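Local coordinates for protein sulfoquinovosidase (Escherichia coli, PDB 5AEG) that hydrolyses sulfoquinovosyl diacylglycerides and simple sulfoquinovosides such as sulfoquinovosyl glycerol, releasing sulfoquinovose for use as a source of carbon and sulfur, at residues A[18-23]-A[28-33]; A[46-51]-A[421-426]; A[272-277]-A[553-558]; A[292-297]-A[337-342]. All coordinates share one frame; numbering follows the deposited sequence.

Contact 1. Residues A[18-23]-A[28-33]; sequences DSFTLH and LILTHS
Phe20 and His32 face each other as an antiparallel hydrogen-bonded pair. Phe20 N gives to His32 O at 2.9 Å, in the plane of that carbonyl, and His32 N returns a bond to Phe20 O. On the same side of the sheet the CB of His32 sits over one face of the Phe20 ring, 3.8 Å from its centroid, a CH-pi contact. The phenyl ring lies there because its CG stands between the backbone N and the carbonyl carbon (chi1 73°). The two rings are inclined by 22° but slid apart, so they barely overlap. Next along this side, Leu22 CD2 meets Leu30 CD1 at 3.9 Å, the two leucines lying side by side.

Between these pairs Thr21 and Thr31 turn to the other side, with their CG2 methyls 3.7 Å apart. The strands 20-24 and 27-32 form a beta hairpin, and a classic beta bulge interrupts it where Ile29 and Leu30 both face Leu22. Leu22 O takes a bond of 2.9 Å from Ile29 N and a weak one from Leu30 N. Past the bulge His23 pairs with Leu28, whose CD1 lies over one face of the imidazole, 3.9 Å from its centroid. A serine at His23 would probably leave this methyl without its flat partner and open a gap beside Leu28.

Farther out, strand 9-12 flanks strand 20-24 in a three-stranded antiparallel sheet, and Phe11 meets the Phe20 ring. His32 NE2 is hydrogen-bonded to Thr68 O, and the ring of Phe83 meets His32 edge-to-face.

Contact 2. Residues A[46-51]-A[421-426]; sequences ADIDMF and SAEIMH
Glu423 reaches from the first turn of helix 422-444 to Ala46 and Ile48 on strand 39-49. The direct contacts are van der Waals only. Glu423 OE1 lies 3.7 Å from the CB of Ala46, and OE2 is 4.0 Å from the CD1 of Ile48. The carboxylate gets there on an extended arm, with CD anti to CA (chi2 178°). Ala46 and Ile48 are two apart on the strand and both have their CB directed toward the helix.

The polar link runs through one water. It accepts from Ala46 N at 2.8 Å and donates to Glu423 OE1 at a longer 3.2 Å.

Bonds within the helix start set the base of the arm. Ser421 is the N-cap, and its OG accepts from Glu423 N at 3.0 Å. Ser421 O accepts from both Ile424 N and Met425 N. Farther along, His426 stacks on Trp149 and bonds through NE2 to Thr150 O.

The contact joins a beta-sheet strand near the N terminus to a helix of the TIM-barrel domain, at the surface and away from the catalytic residues. Its chemistry, one water bridge and two methyl groups beside a carboxylate, implies a small, hydrated junction. Being near the N terminus of its helix, the carboxylate is probably favoured as an anion.

Contact 3. Residues A[272-277]-A[553-558]; sequences LDTMRN and ETIAHF
Met275 and Ile555 make the tight part of this helix-helix contact. The sulfur of Met275 lies 3.7 Å from the CG1 of Ile555 and 4.0 Å from its CG2, so it rests against both branches. The methyl CE goes on to the CB of Phe558 at 3.8 Å and approaches the ring at CG obliquely. The methionine chain is bent at both chi2 (-55°) and chi3 (-86°). These bends carry its end across to residues one turn apart on the other helix. Val280, Val282 and Phe548 also touch Met275, and Cys525 of helix 518-528 touches Phe558, so both residues are buried.

The two helices, 265-277 and 552-567, belong to the TIM-barrel domain. In the short segments their axes pass 10.0 Å apart with a signed crossing angle of -66°. Leu272 and Met275 pack inward on strand 282-286, which follows the first helix in the parallel barrel sheet. Met275 thus meets both the barrel strand and the second helix.

Contact is sparser toward the solvent. There Thr274 CG2 touches Ile555 CD1 at 3.8 Å, the two side chains crossing at about a right angle. Thr274 OG1 is turned to its own helix and is hydrogen-bonded to Lys270 O. Ile555 is partly exposed, with Ala278 beside it. Away from the interface, Arg276 NH2 forms a salt bridge of 2.6 Å with Asp273 OD1, nearly in the guanidinium plane. Leu272 CD2 lies over the centre of one guanidinium face. Arg276 NH1 has a second acidic partner in Glu326.

Contact 4. Residues A[292-297]-A[337-342]; sequences GIRMTS and YVASDK
Arg294 grips Asp341 end-on with two nitrogens in a salt bridge. NH1 gives to Asp341 OD2 at 2.8 Å, and NH2 gives to Asp341 OD1 at 2.9 Å. The N-H...O angles are 168° and 164°. Each oxygen uses its syn lone pair, and the guanidinium and carboxylate planes are nearly coplanar, 21° apart. Two parallel bonds of this kind fix the rotation of both groups. The arginine arm starts with CG anti to the backbone N, then bends at chi2 and chi3. A leucine in place of Arg294 would probably leave the Asp341 carboxylate without its countercharge and free to turn.

Packing is slight. The CB of Ala339 sits at the edge of the guanidinium, 3.5 Å from NH2. Phe370 adds a cation-pi contact to Arg294. Asp341 stands in a type I turn from Ala339 to Lys342, closed by Lys342 N to Ala339 O at 3.1 Å.

Both segments lie near substrate-binding residues. Arg294 is backbone-bonded to Arg301, and Ala339 to Trp304. The salt bridge thus spans from the two-stranded sheet of 293-296 and 299-302 to the turn that links strand 337-339 to helix 343-351, with Lys342 as N-cap.

Overall arrangement
From the N terminus, contact 1 closes first, a local hairpin completed by residue 33. The chain then enters strand 39-49, where contact 2 opens; it closes only at helix 422-444, far along in the TIM-barrel domain. Contact 3 opens at helix 265-277, inside that long loop, and closes at helix 552-567, beyond it, so contacts 2 and 3 cross. Contact 4 opens and closes within both loops and is nested in each. Contact 2 ties the N-terminal beta region to the barrel domain, while contacts 3 and 4 lie within the barrel domain. The centres of contacts 1 and 3 are about 63 Å apart, on opposite sides of the chain's centre.

Contact 1. Residues A[18-23]-A[28-33]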
loop_
_atom_site.group_PDB
_atom_site.type_symbol
_atom_site.label_atom_id
_atom_site.label_comp_id
_atom_site.label_asym_id
_atom_site.label_seq_id
_atom_site.Cartn_x
_atom_site.Cartn_y
_atom_site.Cartn_z
ATOM N N ASP A 18 27.634 32.526 -0.495
ATOM C CA ASP A 18 27.159 33.114 -1.753
ATOM C C ASP A 18 26.204 32.106 -2.476
ATOM O O ASP A 18 25.932 31.039 -1.926
ATOM C CB ASP A 18 28.372 33.552 -2.615
ATOM C CG ASP A 18 27.981 34.416 -3.827
ATOM O OD1 ASP A 18 27.084 35.291 -3.694
ATOM O OD2 ASP A 18 28.548 34.177 -4.929
ATOM N N SER A 19 25.709 32.439 -3.682
ATOM C CA SER A 19 24.677 31.660 -4.375
ATOM C C SER A 19 25.134 30.481 -5.304
ATOM O O SER A 19 26.221 30.490 -5.874
ATOM C CB SER A 19 23.776 32.616 -5.134
ATOM O OG SER A 19 24.253 32.688 -6.440
ATOM N N PHE A 20 24.297 29.443 -5.427
ATOM C CA PHE A 20 24.552 28.305 -6.356
ATOM C C PHE A 20 23.268 27.676 -6.952
ATOM O O PHE A 20 22.160 27.953 -6.443
ATOM C CB PHE A 20 25.472 27.249 -5.734
ATOM C CG PHE A 20 24.859 26.382 -4.660
ATOM C CD1 PHE A 20 24.024 25.310 -4.990
ATOM C CD2 PHE A 20 25.173 26.576 -3.325
ATOM C CE1 PHE A 20 23.494 24.487 -4.016
ATOM C CE2 PHE A 20 24.643 25.759 -2.345
ATOM C CZ PHE A 20 23.793 24.717 -2.691
ATOM N N THR A 21 23.443 26.856 -8.011
ATOM C CA THR A 21 22.351 26.075 -8.650
ATOM C C THR A 21 22.896 24.746 -9.012
ATOM O O THR A 21 24.109 24.613 -9.213
ATOM C CB THR A 21 21.671 26.726 -9.867
ATOM O OG1 THR A 21 22.609 26.967 -10.914
ATOM C CG2 THR A 21 20.941 27.973 -9.495
ATOM N N LEU A 22 22.059 23.704 -8.946
ATOM C CA LEU A 22 22.463 22.406 -9.342
ATOM C C LEU A 22 21.339 21.943 -10.304
ATOM O O LEU A 22 20.132 21.921 -9.886
ATOM C CB LEU A 22 22.565 21.467 -8.171
ATOM C CG LEU A 22 22.720 19.975 -8.516
ATOM C CD1 LEU A 22 24.064 19.650 -9.180
ATOM C CD2 LEU A 22 22.546 19.136 -7.269
ATOM N N HIS A 23 21.716 21.607 -11.540
ATOM C CA HIS A 23 20.809 21.027 -12.514
ATOM C C HIS A 23 21.277 19.594 -12.649
ATOM O O HIS A 23 22.458 19.282 -12.487
ATOM C CB HIS A 23 20.860 21.727 -13.902
ATOM C CG HIS A 23 20.197 23.062 -13.967
ATOM N ND1 HIS A 23 20.794 24.218 -13.527
ATOM C CD2 HIS A 23 18.998 23.428 -14.455
ATOM C CE1 HIS A 23 19.994 25.246 -13.746
ATOM N NE2 HIS A 23 18.883 24.781 -14.303
ATOM N N LEU A 28 16.306 21.651 -12.761
ATOM C CA LEU A 28 16.812 22.425 -11.687
ATOM C C LEU A 28 16.374 21.729 -10.366
ATOM O O LEU A 28 15.195 21.664 -10.105
ATOM C CB LEU A 28 16.201 23.806 -11.745
ATOM C CG LEU A 28 16.584 24.790 -10.618
ATOM C CD1 LEU A 28 18.089 24.998 -10.644
ATOM C CD2 LEU A 28 15.875 26.091 -10.633
ATOM N N ILE A 29 17.331 21.217 -9.613
ATOM C CA ILE A 29 17.140 20.462 -8.342
ATOM C C ILE A 29 17.318 21.325 -7.085
ATOM O O ILE A 29 16.434 21.289 -6.202
ATOM C CB ILE A 29 18.048 19.203 -8.284
ATOM C CG1 ILE A 29 17.719 18.174 -9.396
ATOM C CG2 ILE A 29 17.906 18.443 -6.970
ATOM C CD1 ILE A 29 16.297 17.609 -9.502
ATOM N N LEU A 30 18.418 22.128 -7.013
ATOM C CA LEU A 30 18.708 23.016 -5.861
ATOM C C LEU A 30 19.083 24.416 -6.313
ATOM O O LEU A 30 19.805 24.564 -7.328
ATOM C CB LEU A 30 19.896 22.486 -5.071
ATOM C CG LEU A 30 19.908 21.074 -4.556
ATOM C CD1 LEU A 30 21.262 20.695 -3.966
ATOM C CD2 LEU A 30 18.836 20.918 -3.473
ATOM N N THR A 31 18.549 25.431 -5.644
ATOM C CA THR A 31 19.042 26.805 -5.745
ATOM C C THR A 31 19.167 27.318 -4.329
ATOM O O THR A 31 18.350 26.999 -3.492
ATOM C CB THR A 31 18.063 27.758 -6.359
ATOM O OG1 THR A 31 16.878 27.693 -5.581
ATOM C CG2 THR A 31 17.737 27.323 -7.695
ATOM N N HIS A 32 20.201 28.102 -4.084
ATOM C CA HIS A 32 20.576 28.578 -2.741
ATOM C C HIS A 32 21.198 29.948 -2.882
ATOM O O HIS A 32 22.115 30.114 -3.679
ATOM C CB HIS A 32 21.652 27.690 -2.134
ATOM C CG HIS A 32 22.179 28.188 -0.826
ATOM N ND1 HIS A 32 21.568 27.902 0.380
ATOM C CD2 HIS A 32 23.267 28.932 -0.516
ATOM C CE1 HIS A 32 22.236 28.465 1.374
ATOM N NE2 HIS A 32 23.278 29.087 0.861
ATOM N N SER A 33 20.750 30.902 -2.108
ATOM C CA SER A 33 21.565 32.082 -1.849
ATOM C C SER A 33 21.426 32.421 -0.390
ATOM O O SER A 33 20.595 31.793 0.346
ATOM C CB SER A 33 21.050 33.245 -2.676
ATOM O OG SER A 33 19.721 33.546 -2.271
#

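Contact 2. Residues A[46-51]-A[421-426]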
loop_
_atom_site.group_PDB
_atom_site.type_symbol
_atom_site.label_atom_id
_atom_site.label_comp_id
_atom_site.label_asym_id
_atom_site.label_seq_id
_atom_site.Cartn_x
_atom_site.Cartn_y
_atom_site.Cartn_z
ATOM N N ALA A 46 10.270 14.608 19.631
ATOM C CA ALA A 46 9.003 14.006 19.174
ATOM C C ALA A 46 7.935 13.898 20.287
ATOM O O ALA A 46 8.234 13.427 21.355
ATOM C CB ALA A 46 9.277 12.645 18.597
ATOM N N ASP A 47 6.718 14.352 20.012
ATOM C CA ASP A 47 5.628 14.328 20.996
ATOM C C ASP A 47 4.547 13.401 20.471
ATOM O O ASP A 47 3.769 13.787 19.616
ATOM C CB ASP A 47 5.090 15.736 21.127
ATOM C CG ASP A 47 3.965 15.853 22.188
ATOM O OD1 ASP A 47 3.695 14.850 22.847
ATOM O OD2 ASP A 47 3.386 16.952 22.346
ATOM N N ILE A 48 4.589 12.176 20.925
ATOM C CA ILE A 48 3.832 11.077 20.321
ATOM C C ILE A 48 2.782 10.585 21.275
ATOM O O ILE A 48 3.134 10.283 22.420
ATOM C CB ILE A 48 4.743 9.917 20.016
ATOM C CG1 ILE A 48 5.750 10.357 18.967
ATOM C CG2 ILE A 48 3.947 8.725 19.472
ATOM C CD1 ILE A 48 6.868 9.358 18.701
ATOM N N ASP A 49 1.505 10.583 20.848
ATOM C CA ASP A 49 0.468 9.840 21.589
ATOM C C ASP A 49 0.005 8.738 20.653
ATOM O O ASP A 49 -0.540 9.066 19.583
ATOM C CB ASP A 49 -0.677 10.765 21.972
ATOM C CG ASP A 49 -0.244 11.841 22.944
ATOM O OD1 ASP A 49 0.290 11.503 24.011
ATOM O OD2 ASP A 49 -0.351 13.012 22.579
ATOM N N MET A 50 0.303 7.482 21.020
ATOM C CA MET A 50 0.116 6.350 20.139
ATOM C C MET A 50 -1.341 6.042 19.783
ATOM O O MET A 50 -1.659 5.616 18.609
ATOM C CB MET A 50 0.727 5.136 20.749
ATOM C CG MET A 50 2.218 5.344 20.946
ATOM S SD MET A 50 3.175 3.849 21.202
ATOM C CE MET A 50 2.676 3.422 22.918
ATOM N N PHE A 51 -2.241 6.226 20.760
ATOM C CA PHE A 51 -3.652 5.833 20.605
ATOM C C PHE A 51 -3.855 4.456 19.925
ATOM O O PHE A 51 -4.606 4.310 18.891
ATOM C CB PHE A 51 -4.378 6.938 19.807
ATOM C CG PHE A 51 -4.550 8.217 20.538
ATOM C CD1 PHE A 51 -5.395 8.253 21.670
ATOM C CD2 PHE A 51 -3.922 9.398 20.135
ATOM C CE1 PHE A 51 -5.577 9.431 22.349
ATOM C CE2 PHE A 51 -4.122 10.607 20.822
ATOM C CZ PHE A 51 -4.943 10.616 21.929
ATOM N N SER A 421 16.649 3.075 17.673
ATOM C CA SER A 421 15.462 3.649 18.307
ATOM C C SER A 421 14.152 3.138 17.567
ATOM O O SER A 421 14.153 3.004 16.347
ATOM C CB SER A 421 15.448 5.165 18.203
ATOM O OG SER A 421 14.233 5.734 18.730
ATOM N N ALA A 422 13.115 2.859 18.341
ATOM C CA ALA A 422 11.780 2.548 17.767
ATOM C C ALA A 422 11.231 3.716 17.004
ATOM O O ALA A 422 10.418 3.517 16.105
ATOM C CB ALA A 422 10.800 2.135 18.829
ATOM N N GLU A 423 11.642 4.916 17.347
ATOM C CA GLU A 423 11.323 6.054 16.456
ATOM C C GLU A 423 11.813 5.970 15.036
ATOM O O GLU A 423 11.235 6.628 14.145
ATOM C CB GLU A 423 11.673 7.395 17.097
ATOM C CG GLU A 423 10.799 7.645 18.342
ATOM C CD GLU A 423 11.088 8.943 19.089
ATOM O OE1 GLU A 423 11.732 9.851 18.569
ATOM O OE2 GLU A 423 10.580 9.099 20.200
ATOM N N ILE A 424 12.911 5.268 14.813
ATOM C CA ILE A 424 13.441 4.969 13.524
ATOM C C ILE A 424 12.963 3.620 12.973
ATOM O O ILE A 424 12.731 3.452 11.750
ATOM C CB ILE A 424 15.020 4.996 13.558
ATOM C CG1 ILE A 424 15.554 6.403 14.005
ATOM C CG2 ILE A 424 15.645 4.521 12.240
ATOM C CD1 ILE A 424 15.317 7.546 13.086
ATOM N N MET A 425 12.855 2.615 13.812
ATOM C CA MET A 425 12.406 1.297 13.307
ATOM C C MET A 425 10.907 1.216 12.932
ATOM O O MET A 425 10.531 0.356 12.142
ATOM C CB MET A 425 12.720 0.204 14.344
ATOM C CG MET A 425 14.239 -0.134 14.499
ATOM S SD MET A 425 15.129 -0.425 12.967
ATOM C CE MET A 425 14.198 -1.748 12.302
ATOM N N HIS A 426 10.113 2.087 13.516
ATOM C CA HIS A 426 8.643 2.046 13.358
ATOM C C HIS A 426 8.255 2.038 11.873
ATOM O O HIS A 426 7.597 1.107 11.405
ATOM C CB HIS A 426 8.036 3.232 14.043
ATOM C CG HIS A 426 6.578 3.385 13.769
ATOM N ND1 HIS A 426 5.614 2.612 14.382
ATOM C CD2 HIS A 426 5.927 4.176 12.882
ATOM C CE1 HIS A 426 4.423 2.962 13.905
ATOM N NE2 HIS A 426 4.599 3.879 12.972
HETATM O O HOH W 1 12.369 12.792 19.702
#

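Contact 3. Residues A[272-277]-A[553-558]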
loop_
_atom_site.group_PDB
_atom_site.type_symbol
_atom_site.label_atom_id
_atom_site.label_comp_id
_atom_site.label_asym_id
_atom_site.label_seq_id
_atom_site.Cartn_x
_atom_site.Cartn_y
_atom_site.Cartn_z
ATOM N N LEU A 272 -18.756 -22.866 -0.205
ATOM C CA LEU A 272 -18.041 -23.231 -1.414
ATOM C C LEU A 272 -18.977 -23.909 -2.404
ATOM O O LEU A 272 -18.971 -23.626 -3.635
ATOM C CB LEU A 272 -16.834 -24.149 -1.138
ATOM C CG LEU A 272 -16.125 -24.780 -2.340
ATOM C CD1 LEU A 272 -15.464 -23.656 -3.165
ATOM C CD2 LEU A 272 -15.120 -25.852 -1.936
ATOM N N ASP A 273 -19.757 -24.852 -1.884
ATOM C CA ASP A 273 -20.642 -25.611 -2.754
ATOM C C ASP A 273 -21.756 -24.806 -3.321
ATOM O O ASP A 273 -22.064 -25.021 -4.484
ATOM C CB ASP A 273 -21.215 -26.865 -2.032
ATOM C CG ASP A 273 -20.165 -27.944 -1.824
ATOM O OD1 ASP A 273 -19.269 -28.110 -2.653
ATOM O OD2 ASP A 273 -20.254 -28.717 -0.857
ATOM N N THR A 274 -22.424 -23.985 -2.508
ATOM C CA THR A 274 -23.462 -23.109 -2.969
ATOM C C THR A 274 -23.000 -22.197 -4.137
ATOM O O THR A 274 -23.739 -22.012 -5.127
ATOM C CB THR A 274 -23.927 -22.221 -1.811
ATOM O OG1 THR A 274 -24.523 -23.051 -0.816
ATOM C CG2 THR A 274 -24.889 -21.131 -2.254
ATOM N N MET A 275 -21.805 -21.636 -3.982
ATOM C CA MET A 275 -21.265 -20.737 -5.039
ATOM C C MET A 275 -20.903 -21.524 -6.295
ATOM O O MET A 275 -21.291 -21.109 -7.407
ATOM C CB MET A 275 -20.063 -19.976 -4.520
ATOM C CG MET A 275 -20.444 -19.004 -3.375
ATOM S SD MET A 275 -21.723 -17.804 -3.652
ATOM C CE MET A 275 -20.777 -16.461 -4.407
ATOM N N ARG A 276 -20.134 -22.592 -6.112
ATOM C CA ARG A 276 -19.671 -23.410 -7.253
ATOM C C ARG A 276 -20.881 -23.980 -8.003
ATOM O O ARG A 276 -20.870 -23.970 -9.254
ATOM C CB ARG A 276 -18.793 -24.538 -6.813
ATOM C CG ARG A 276 -17.334 -24.208 -6.727
ATOM C CD ARG A 276 -16.526 -25.452 -6.518
ATOM N NE ARG A 276 -17.140 -26.438 -5.545
ATOM C CZ ARG A 276 -16.458 -27.419 -4.943
ATOM N NH1 ARG A 276 -15.168 -27.603 -5.217
ATOM N NH2 ARG A 276 -17.057 -28.223 -4.056
ATOM N N ASN A 277 -21.920 -24.433 -7.289
ATOM C CA ASN A 277 -23.068 -25.039 -7.962
ATOM C C ASN A 277 -23.973 -24.065 -8.657
ATOM O O ASN A 277 -24.745 -24.472 -9.476
ATOM C CB ASN A 277 -23.928 -25.906 -7.013
ATOM C CG ASN A 277 -23.185 -27.077 -6.442
ATOM O OD1 ASN A 277 -22.123 -27.498 -6.898
ATOM N ND2 ASN A 277 -23.723 -27.591 -5.391
ATOM N N GLU A 553 -29.815 -13.372 -6.496
ATOM C CA GLU A 553 -29.345 -12.304 -7.368
ATOM C C GLU A 553 -27.854 -11.973 -7.073
ATOM O O GLU A 553 -27.057 -11.776 -7.992
ATOM C CB GLU A 553 -30.193 -11.070 -7.180
ATOM C CG GLU A 553 -29.786 -9.898 -8.062
ATOM C CD GLU A 553 -30.576 -8.613 -7.810
ATOM O OE1 GLU A 553 -31.441 -8.565 -6.894
ATOM O OE2 GLU A 553 -30.323 -7.651 -8.566
ATOM N N THR A 554 -27.491 -11.976 -5.801
ATOM C CA THR A 554 -26.098 -11.737 -5.415
ATOM C C THR A 554 -25.214 -12.823 -5.942
ATOM O O THR A 554 -24.163 -12.539 -6.509
ATOM C CB THR A 554 -25.982 -11.650 -3.862
ATOM O OG1 THR A 554 -26.859 -10.636 -3.399
ATOM C CG2 THR A 554 -24.510 -11.388 -3.427
ATOM N N ILE A 555 -25.604 -14.093 -5.746
ATOM C CA ILE A 555 -24.804 -15.214 -6.189
ATOM C C ILE A 555 -24.648 -15.190 -7.736
ATOM O O ILE A 555 -23.541 -15.394 -8.264
ATOM C CB ILE A 555 -25.414 -16.602 -5.707
ATOM C CG1 ILE A 555 -25.278 -16.724 -4.158
ATOM C CG2 ILE A 555 -24.667 -17.745 -6.329
ATOM C CD1 ILE A 555 -26.176 -17.763 -3.526
ATOM N N ALA A 556 -25.754 -14.946 -8.463
ATOM C CA ALA A 556 -25.646 -14.934 -9.923
ATOM C C ALA A 556 -24.729 -13.762 -10.387
ATOM O O ALA A 556 -24.108 -13.793 -11.454
ATOM C CB ALA A 556 -27.032 -14.770 -10.561
ATOM N N HIS A 557 -24.792 -12.658 -9.629
ATOM C CA HIS A 557 -23.906 -11.520 -9.896
ATOM C C HIS A 557 -22.447 -11.889 -9.779
ATOM O O HIS A 557 -21.664 -11.623 -10.722
ATOM C CB HIS A 557 -24.254 -10.284 -9.041
ATOM C CG HIS A 557 -23.471 -9.089 -9.422
ATOM N ND1 HIS A 557 -23.765 -8.343 -10.542
ATOM C CD2 HIS A 557 -22.298 -8.601 -8.941
ATOM C CE1 HIS A 557 -22.861 -7.386 -10.664
ATOM N NE2 HIS A 557 -21.965 -7.540 -9.729
ATOM N N PHE A 558 -22.043 -12.538 -8.679
ATOM C CA PHE A 558 -20.718 -13.137 -8.557
ATOM C C PHE A 558 -20.405 -14.129 -9.707
ATOM O O PHE A 558 -19.247 -14.173 -10.212
ATOM C CB PHE A 558 -20.561 -13.760 -7.138
ATOM C CG PHE A 558 -20.157 -12.748 -6.088
ATOM C CD1 PHE A 558 -21.082 -11.879 -5.494
ATOM C CD2 PHE A 558 -18.807 -12.577 -5.833
ATOM C CE1 PHE A 558 -20.664 -10.930 -4.575
ATOM C CE2 PHE A 558 -18.396 -11.642 -4.929
ATOM C CZ PHE A 558 -19.313 -10.806 -4.330
#

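Contact 4. Residues A[292-297]-A[337-342]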
loop_
_atom_site.group_PDB
_atom_site.type_symbol
_atom_site.label_atom_id
_atom_site.label_comp_id
_atom_site.label_asym_id
_atom_site.label_seq_id
_atom_site.Cartn_x
_atom_site.Cartn_y
_atom_site.Cartn_z
ATOM N N GLY A 292 -8.579 -20.270 15.355
ATOM C CA GLY A 292 -9.547 -20.104 16.438
ATOM C C GLY A 292 -10.151 -18.737 16.568
ATOM O O GLY A 292 -9.810 -17.788 15.806
ATOM N N ILE A 293 -11.185 -18.716 17.397
ATOM C CA ILE A 293 -12.063 -17.607 17.634
ATOM C C ILE A 293 -11.902 -17.238 19.092
ATOM O O ILE A 293 -12.005 -18.099 20.047
ATOM C CB ILE A 293 -13.520 -17.976 17.400
ATOM C CG1 ILE A 293 -13.761 -18.369 15.946
ATOM C CG2 ILE A 293 -14.418 -16.823 17.821
ATOM C CD1 ILE A 293 -15.170 -18.931 15.721
ATOM N N ARG A 294 -11.642 -15.957 19.271
ATOM C CA ARG A 294 -11.594 -15.315 20.594
ATOM C C ARG A 294 -12.826 -14.444 20.742
ATOM O O ARG A 294 -13.071 -13.498 19.951
ATOM C CB ARG A 294 -10.293 -14.536 20.739
ATOM C CG ARG A 294 -10.255 -13.723 22.042
ATOM C CD ARG A 294 -9.385 -14.383 23.037
ATOM N NE ARG A 294 -7.984 -14.364 22.657
ATOM C CZ ARG A 294 -7.051 -14.907 23.399
ATOM N NH1 ARG A 294 -7.364 -15.548 24.551
ATOM N NH2 ARG A 294 -5.796 -14.864 22.995
ATOM N N MET A 295 -13.638 -14.750 21.753
ATOM C CA MET A 295 -14.732 -13.882 22.154
ATOM C C MET A 295 -14.266 -12.590 22.878
ATOM O O MET A 295 -13.423 -12.648 23.786
ATOM C CB MET A 295 -15.641 -14.677 23.070
ATOM C CG MET A 295 -17.053 -14.303 22.931
ATOM S SD MET A 295 -17.565 -14.705 21.214
ATOM C CE MET A 295 -18.807 -13.440 21.330
ATOM N N THR A 296 -14.781 -11.423 22.439
ATOM C CA THR A 296 -14.615 -10.135 23.125
ATOM C C THR A 296 -16.020 -9.512 23.383
ATOM O O THR A 296 -17.036 -9.989 22.877
ATOM C CB THR A 296 -13.820 -9.143 22.286
ATOM O OG1 THR A 296 -14.610 -8.772 21.149
ATOM C CG2 THR A 296 -12.433 -9.734 21.871
ATOM N N SER A 297 -16.068 -8.447 24.169
ATOM C CA SER A 297 -17.314 -7.676 24.384
ATOM C C SER A 297 -17.927 -7.091 23.084
ATOM O O SER A 297 -19.080 -6.695 23.114
ATOM C CB SER A 297 -17.067 -6.513 25.368
ATOM O OG SER A 297 -15.962 -5.760 24.932
ATOM N N TYR A 337 2.355 -10.201 15.879
ATOM C CA TYR A 337 2.122 -10.260 17.319
ATOM C C TYR A 337 1.720 -11.709 17.689
ATOM O O TYR A 337 1.401 -12.531 16.810
ATOM C CB TYR A 337 0.999 -9.361 17.762
ATOM C CG TYR A 337 1.072 -7.902 17.304
ATOM C CD1 TYR A 337 1.827 -6.946 18.008
ATOM C CD2 TYR A 337 0.291 -7.454 16.230
ATOM C CE1 TYR A 337 1.818 -5.592 17.614
ATOM C CE2 TYR A 337 0.333 -6.157 15.799
ATOM C CZ TYR A 337 1.053 -5.179 16.510
ATOM O OH TYR A 337 1.045 -3.825 16.071
ATOM N N VAL A 338 1.770 -11.992 18.979
ATOM C CA VAL A 338 1.441 -13.332 19.488
ATOM C C VAL A 338 0.671 -13.173 20.786
ATOM O O VAL A 338 1.133 -12.522 21.718
ATOM C CB VAL A 338 2.670 -14.225 19.656
ATOM C CG1 VAL A 338 3.155 -14.805 18.347
ATOM C CG2 VAL A 338 3.823 -13.523 20.367
ATOM N N ALA A 339 -0.475 -13.830 20.863
ATOM C CA ALA A 339 -1.348 -13.729 22.013
ATOM C C ALA A 339 -0.588 -14.205 23.311
ATOM O O ALA A 339 -0.101 -15.327 23.376
ATOM C CB ALA A 339 -2.552 -14.615 21.811
ATOM N N SER A 340 -0.629 -13.393 24.332
ATOM C CA SER A 340 0.227 -13.603 25.534
ATOM C C SER A 340 -0.130 -14.860 26.325
ATOM O O SER A 340 0.737 -15.413 27.011
ATOM C CB SER A 340 0.181 -12.391 26.436
ATOM O OG SER A 340 -1.121 -12.251 26.889
ATOM N N ASP A 341 -1.373 -15.326 26.213
ATOM C CA ASP A 341 -1.807 -16.534 26.916
ATOM C C ASP A 341 -1.638 -17.825 26.118
ATOM O O ASP A 341 -2.164 -18.817 26.535
ATOM C CB ASP A 341 -3.252 -16.372 27.353
ATOM C CG ASP A 341 -4.236 -16.207 26.160
ATOM O OD1 ASP A 341 -3.884 -15.766 25.021
ATOM O OD2 ASP A 341 -5.420 -16.436 26.381
ATOM N N LYS A 342 -0.951 -17.828 24.971
ATOM C CA LYS A 342 -0.833 -19.018 24.097
ATOM C C LYS A 342 0.587 -19.367 23.888
ATOM O O LYS A 342 1.482 -18.617 24.301
ATOM C CB LYS A 342 -1.593 -18.778 22.751
ATOM C CG LYS A 342 -3.078 -18.544 23.001
ATOM C CD LYS A 342 -3.735 -19.916 23.250
ATOM C CE LYS A 342 -5.163 -19.790 23.724
ATOM N NZ LYS A 342 -5.605 -21.122 24.124
#